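Side-chain contacts in halorhodopsin (Halobacterium salinarum, PDB 2JAF), which carries a retinal chromophore in a bundle of membrane helices and uses light to pump chloride ions: residues A[138-143]-A[172-177]; A[211-216]-A[231-236]. The protein carries 2 engineered substitutions. All coordinates share one frame; numbering follows the deposited sequence.

Interaction 1. Residues A[138-143]-A[172-177]; sequences IAADIG and FVVVLS
Two neighbouring helices of the seven-helix rhodopsin bundle, 131-153 and 158-180, pack antiparallel here, and Ala140 and Asp141 on the first meet Val174 and Val175 on the second. The short segment axes come within 8.3 Å at an angle of 151°, and the CA atoms of Ala140 and Val175 are 6.2 Å apart. The small side chain of Ala140 is consistent with so close an approach: its methyl points toward the other helix and touches both valines. One branch of Val174 meets it, with CG1 3.6 Å from Ala140 CB. Met68 of the second subunit packs on both Ala140 and Val174, so this side of the helix pair is covered by another copy of the protein. The carboxylate of Asp141 turns to another helix, OD2 hydrogen-bonding with Thr116 OG1 on helix 106-127, while its CB packs against Val175. With CG1 of Val175 anti to the backbone N (chi1 170°), the other branch, CG2, sits anti to the carbonyl carbon, and it is this methyl that lies 3.8 Å from Asp141 N and 4.0 Å from Ala140 CB.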
loop_
_atom_site.group_PDB
_atom_site.type_symbol
_atom_site.label_atom_id
_atom_site.label_comp_id
_atom_site.label_asym_id
_atom_site.label_seq_id
_atom_site.Cartn_x
_atom_site.Cartn_y
_atom_site.Cartn_z
ATOM N N ILE A 138 -0.377 9.189 -6.875
ATOM C CA ILE A 138 0.026 8.509 -5.651
ATOM C C ILE A 138 0.786 7.230 -5.983
ATOM O O ILE A 138 1.758 6.876 -5.310
ATOM C CB ILE A 138 -1.205 8.191 -4.769
ATOM C CG1 ILE A 138 -1.829 9.511 -4.289
ATOM C CG2 ILE A 138 -0.798 7.327 -3.575
ATOM C CD1 ILE A 138 -3.023 9.352 -3.376
ATOM N N ALA A 139 0.349 6.546 -7.033
ATOM C CA ALA A 139 1.008 5.318 -7.448
ATOM C C ALA A 139 2.421 5.643 -7.913
ATOM O O ALA A 139 3.368 4.931 -7.583
ATOM C CB ALA A 139 0.226 4.661 -8.573
ATOM N N ALA A 140 2.557 6.726 -8.672
ATOM C CA ALA A 140 3.863 7.130 -9.178
ATOM C C ALA A 140 4.754 7.507 -8.013
ATOM O O ALA A 140 5.958 7.223 -8.003
ATOM C CB ALA A 140 3.714 8.318 -10.134
ATOM N N ASP A 141 4.150 8.151 -7.021
ATOM C CA ASP A 141 4.876 8.582 -5.843
ATOM C C ASP A 141 5.379 7.374 -5.064
ATOM O O ASP A 141 6.519 7.344 -4.610
ATOM C CB ASP A 141 3.965 9.437 -4.961
ATOM C CG ASP A 141 4.705 10.060 -3.801
ATOM O OD1 ASP A 141 5.426 11.060 -4.012
ATOM O OD2 ASP A 141 4.572 9.536 -2.679
ATOM N N ILE A 142 4.519 6.369 -4.910
ATOM C CA ILE A 142 4.910 5.166 -4.189
ATOM C C ILE A 142 6.059 4.490 -4.930
ATOM O O ILE A 142 7.003 4.005 -4.310
ATOM C CB ILE A 142 3.704 4.205 -4.030
ATOM C CG1 ILE A 142 2.689 4.836 -3.063
ATOM C CG2 ILE A 142 4.166 2.857 -3.490
ATOM C CD1 ILE A 142 1.372 4.081 -2.947
ATOM N N GLY A 143 5.985 4.476 -6.258
ATOM C CA GLY A 143 7.047 3.880 -7.053
ATOM C C GLY A 143 8.370 4.596 -6.834
ATOM O O GLY A 143 9.424 3.963 -6.726
ATOM N N PHE A 172 9.398 10.327 -10.265
ATOM C CA PHE A 172 9.331 11.688 -9.739
ATOM C C PHE A 172 8.826 12.620 -10.832
ATOM O O PHE A 172 8.020 13.520 -10.574
ATOM C CB PHE A 172 10.725 12.104 -9.250
ATOM C CG PHE A 172 10.792 13.491 -8.657
ATOM C CD1 PHE A 172 9.729 14.012 -7.923
ATOM C CD2 PHE A 172 11.953 14.247 -8.779
ATOM C CE1 PHE A 172 9.821 15.272 -7.315
ATOM C CE2 PHE A 172 12.065 15.506 -8.180
ATOM C CZ PHE A 172 10.996 16.020 -7.445
ATOM N N VAL A 173 9.288 12.395 -12.059
ATOM C CA VAL A 173 8.868 13.220 -13.185
ATOM C C VAL A 173 7.374 13.054 -13.458
ATOM O O VAL A 173 6.704 14.006 -13.852
ATOM C CB VAL A 173 9.685 12.888 -14.459
ATOM C CG1 VAL A 173 9.060 13.554 -15.684
ATOM C CG2 VAL A 173 11.119 13.388 -14.290
ATOM N N VAL A 174 6.847 11.850 -13.244
ATOM C CA VAL A 174 5.418 11.614 -13.448
ATOM C C VAL A 174 4.644 12.449 -12.434
ATOM O O VAL A 174 3.624 13.063 -12.763
ATOM C CB VAL A 174 5.043 10.135 -13.251
ATOM C CG1 VAL A 174 3.529 9.969 -13.363
ATOM C CG2 VAL A 174 5.750 9.274 -14.290
ATOM N N VAL A 175 5.135 12.470 -11.199
ATOM C CA VAL A 175 4.504 13.252 -10.139
ATOM C C VAL A 175 4.519 14.736 -10.493
ATOM O O VAL A 175 3.492 15.418 -10.413
ATOM C CB VAL A 175 5.236 13.069 -8.786
ATOM C CG1 VAL A 175 4.714 14.075 -7.765
ATOM C CG2 VAL A 175 5.036 11.644 -8.274
ATOM N N LEU A 176 5.686 15.240 -10.884
ATOM C CA LEU A 176 5.803 16.654 -11.225
ATOM C C LEU A 176 4.953 17.053 -12.421
ATOM O O LEU A 176 4.435 18.172 -12.473
ATOM C CB LEU A 176 7.268 17.019 -11.482
ATOM C CG LEU A 176 8.179 16.914 -10.257
ATOM C CD1 LEU A 176 9.621 17.170 -10.648
ATOM C CD2 LEU A 176 7.722 17.907 -9.207
ATOM N N SER A 177 4.796 16.139 -13.377
ATOM C CA SER A 177 4.017 16.424 -14.579
ATOM C C SER A 177 2.585 16.820 -14.238
ATOM O O SER A 177 1.996 17.669 -14.901
ATOM C CB SER A 177 4.002 15.209 -15.524
ATOM O OG SER A 177 3.178 14.165 -15.028
#

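Interaction 2. Residues A[211-216]-A[231-236]. With RET (retinal), chain G.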
loop_
_atom_site.group_PDB
_atom_site.type_symbol
_atom_site.label_atom_id
_atom_site.label_comp_id
_atom_site.label_asym_id
_atom_site.label_seq_id
_atom_site.Cartn_x
_atom_site.Cartn_y
_atom_site.Cartn_z
ATOM N N PRO A 211 16.794 14.077 -3.781
ATOM C CA PRO A 211 17.717 13.268 -4.588
ATOM C C PRO A 211 19.129 13.862 -4.638
ATOM O O PRO A 211 20.100 13.151 -4.894
ATOM C CB PRO A 211 17.038 13.215 -5.960
ATOM C CG PRO A 211 16.158 14.458 -5.983
ATOM C CD PRO A 211 15.615 14.475 -4.570
ATOM N N ILE A 212 19.248 15.164 -4.385
ATOM C CA ILE A 212 20.564 15.799 -4.384
ATOM C C ILE A 212 21.319 15.325 -3.149
ATOM O O ILE A 212 22.497 14.976 -3.225
ATOM C CB ILE A 212 20.444 17.341 -4.364
ATOM C CG1 ILE A 212 19.865 17.814 -5.698
ATOM C CG2 ILE A 212 21.806 17.981 -4.110
ATOM C CD1 ILE A 212 19.663 19.318 -5.796
ATOM N N VAL A 213 20.638 15.311 -2.006
ATOM C CA VAL A 213 21.260 14.865 -0.768
ATOM C C VAL A 213 21.686 13.405 -0.916
ATOM O O VAL A 213 22.791 13.035 -0.516
ATOM C CB VAL A 213 20.287 14.979 0.435
ATOM C CG1 VAL A 213 20.882 14.282 1.653
ATOM C CG2 VAL A 213 20.032 16.449 0.769
ATOM N N TRP A 214 20.815 12.582 -1.492
ATOM C CA TRP A 214 21.130 11.159 -1.665
ATOM C C TRP A 214 22.387 10.986 -2.513
ATOM O O TRP A 214 23.294 10.225 -2.158
ATOM C CB TRP A 214 19.976 10.422 -2.347
ATOM C CG TRP A 214 20.040 8.915 -2.183
ATOM C CD1 TRP A 214 19.460 8.180 -1.194
ATOM C CD2 TRP A 214 20.743 7.978 -3.018
ATOM N NE1 TRP A 214 19.752 6.843 -1.359
ATOM C CE2 TRP A 214 20.539 6.693 -2.469
ATOM C CE3 TRP A 214 21.525 8.102 -4.174
ATOM C CZ2 TRP A 214 21.089 5.533 -3.040
ATOM C CZ3 TRP A 214 22.076 6.941 -4.744
ATOM C CH2 TRP A 214 21.851 5.681 -4.173
ATOM N N ALA A 215 22.432 11.703 -3.634
ATOM C CA ALA A 215 23.563 11.636 -4.553
ATOM C C ALA A 215 24.864 12.198 -3.986
ATOM O O ALA A 215 25.936 11.648 -4.232
ATOM C CB ALA A 215 23.218 12.357 -5.854
ATOM N N VAL A 216 24.778 13.300 -3.249
ATOM C CA VAL A 216 25.972 13.916 -2.678
ATOM C C VAL A 216 26.451 13.188 -1.423
ATOM O O VAL A 216 27.660 13.113 -1.160
ATOM C CB VAL A 216 25.709 15.408 -2.352
ATOM C CG1 VAL A 216 26.898 16.016 -1.614
ATOM C CG2 VAL A 216 25.450 16.165 -3.643
ATOM N N SER A 231 22.174 13.220 7.376
ATOM C CA SER A 231 20.942 13.170 8.156
ATOM C C SER A 231 20.376 14.573 8.386
ATOM O O SER A 231 19.176 14.800 8.217
ATOM C CB SER A 231 21.196 12.474 9.497
ATOM O OG SER A 231 19.974 12.253 10.184
ATOM N N TRP A 232 21.231 15.523 8.759
ATOM C CA TRP A 232 20.760 16.886 8.989
ATOM C C TRP A 232 20.172 17.516 7.726
ATOM O O TRP A 232 19.206 18.278 7.802
ATOM C CB TRP A 232 21.890 17.784 9.528
ATOM C CG TRP A 232 21.867 17.937 11.041
ATOM C CD1 TRP A 232 22.725 17.363 11.937
ATOM C CD2 TRP A 232 20.900 18.661 11.822
ATOM N NE1 TRP A 232 22.352 17.680 13.223
ATOM C CE2 TRP A 232 21.236 18.475 13.181
ATOM C CE3 TRP A 232 19.780 19.447 11.503
ATOM C CZ2 TRP A 232 20.490 19.044 14.228
ATOM C CZ3 TRP A 232 19.035 20.014 12.545
ATOM C CH2 TRP A 232 19.398 19.807 13.891
ATOM N N ALA A 233 20.741 17.198 6.566
ATOM C CA ALA A 233 20.239 17.765 5.319
ATOM C C ALA A 233 18.788 17.331 5.108
ATOM O O ALA A 233 17.920 18.158 4.815
ATOM C CB ALA A 233 21.116 17.319 4.138
ATOM N N TYR A 234 18.530 16.034 5.259
ATOM C CA TYR A 234 17.175 15.502 5.100
ATOM C C TYR A 234 16.235 16.114 6.149
ATOM O O TYR A 234 15.087 16.458 5.849
ATOM C CB TYR A 234 17.171 13.976 5.273
ATOM C CG TYR A 234 17.770 13.167 4.134
ATOM C CD1 TYR A 234 17.320 13.321 2.825
ATOM C CD2 TYR A 234 18.726 12.178 4.387
ATOM C CE1 TYR A 234 17.798 12.507 1.794
ATOM C CE2 TYR A 234 19.208 11.358 3.364
ATOM C CZ TYR A 234 18.741 11.524 2.076
ATOM O OH TYR A 234 19.188 10.696 1.066
ATOM N N SER A 235 16.720 16.238 7.382
ATOM C CA SER A 235 15.917 16.801 8.460
ATOM C C SER A 235 15.517 18.234 8.163
ATOM O O SER A 235 14.376 18.620 8.400
ATOM C CB SER A 235 16.671 16.730 9.791
ATOM O OG SER A 235 16.784 15.380 10.216
ATOM N N VAL A 236 16.448 19.028 7.646
ATOM C CA VAL A 236 16.123 20.412 7.307
ATOM C C VAL A 236 15.106 20.438 6.165
ATOM O O VAL A 236 14.187 21.254 6.157
ATOM C CB VAL A 236 17.373 21.206 6.879
ATOM C CG1 VAL A 236 16.963 22.565 6.316
ATOM C CG2 VAL A 236 18.298 21.389 8.074
HETATM C C1 RET G . 15.293 9.575 -3.614
HETATM C C2 RET G . 16.477 8.788 -4.351
HETATM C C3 RET G . 16.182 8.280 -5.783
HETATM C C4 RET G . 15.806 9.497 -6.746
HETATM C C5 RET G . 14.688 10.466 -6.188
HETATM C C6 RET G . 14.416 10.536 -4.661
HETATM C C7 RET G . 13.273 11.394 -4.198
HETATM C C8 RET G . 12.698 11.581 -2.979
HETATM C C9 RET G . 11.759 12.624 -2.665
HETATM C C10 RET G . 11.468 12.605 -1.299
HETATM C C11 RET G . 10.622 13.497 -0.676
HETATM C C12 RET G . 10.446 13.431 0.715
HETATM C C13 RET G . 9.514 14.277 1.445
HETATM C C14 RET G . 9.482 13.974 2.838
HETATM C C15 RET G . 8.558 14.457 3.734
HETATM C C16 RET G . 14.409 8.432 -2.995
HETATM C C17 RET G . 16.007 10.434 -2.446
HETATM C C18 RET G . 13.958 11.294 -7.233
HETATM C C19 RET G . 11.296 13.740 -3.761
HETATM C C20 RET G . 8.699 15.395 0.770
#
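Tyr234, on helix 227-255, reaches across to Val213 and Trp214 on helix 193-216, and following it outward from CB traces most of the contact. Its first torsion sets CG anti to the carbonyl carbon (chi1 -73°), and the ring then extends toward the other helix. One face of that ring receives Val213 CG1, which stands 3.6 Å from the centroid and 14° off the normal, a CH-pi contact centred on the ring. At the ring's far end CZ is 3.5 Å from the same methyl, and CE1 also meets Val213 CB. Beyond it the hydroxyl reaches Trp214, with OH 3.4 Å from Trp214 CA and equally near CD1, so that it sits at the indole edge, close to the indole plane. Val213 splits its two branches between partners: CG1 takes the tyrosine, and CG2 packs 3.6 Å from Ala233 CB. With an alanine here in place of the tyrosine, Val213 CG1 would probably lose the ring face it rests on, and a gap would be likely to open beside the indole edge. Trp214 is also part of the retinal pocket, where C2 of the ionone ring lies over one indole face, offset toward its rim. Pro211, a turn earlier at a kink in the helix, lies against the ionone ring as well, CB being 3.6 Å from RET C5. The two segments run antiparallel; helix 106-127 touches Tyr234 through Arg108 and Tyr109, while helix 158-180 meets Trp214 through Trp162 and Tyr165.

In the fold
Both contacts join antiparallel neighbours in the same bundle of membrane helices, but they share no helix: interaction 1 ties 131-153 to 158-180, and interaction 2 ties 193-216 to 227-255. Their centres lie 20 Å apart, each about 12 Å from the centre of the chain. The first is the more buried, a close aliphatic seam that the second subunit helps to cover; the second is partly buried, touched by no other chain, and adds aromatic contacts, a valine methyl on a tyrosine face and a hydroxyl at an indole edge, at wider axis spacing. Retinal lies near both: Phe172, in segment 172-177 but not touching 138-143, belongs to its pocket, as do Pro211 and Trp214.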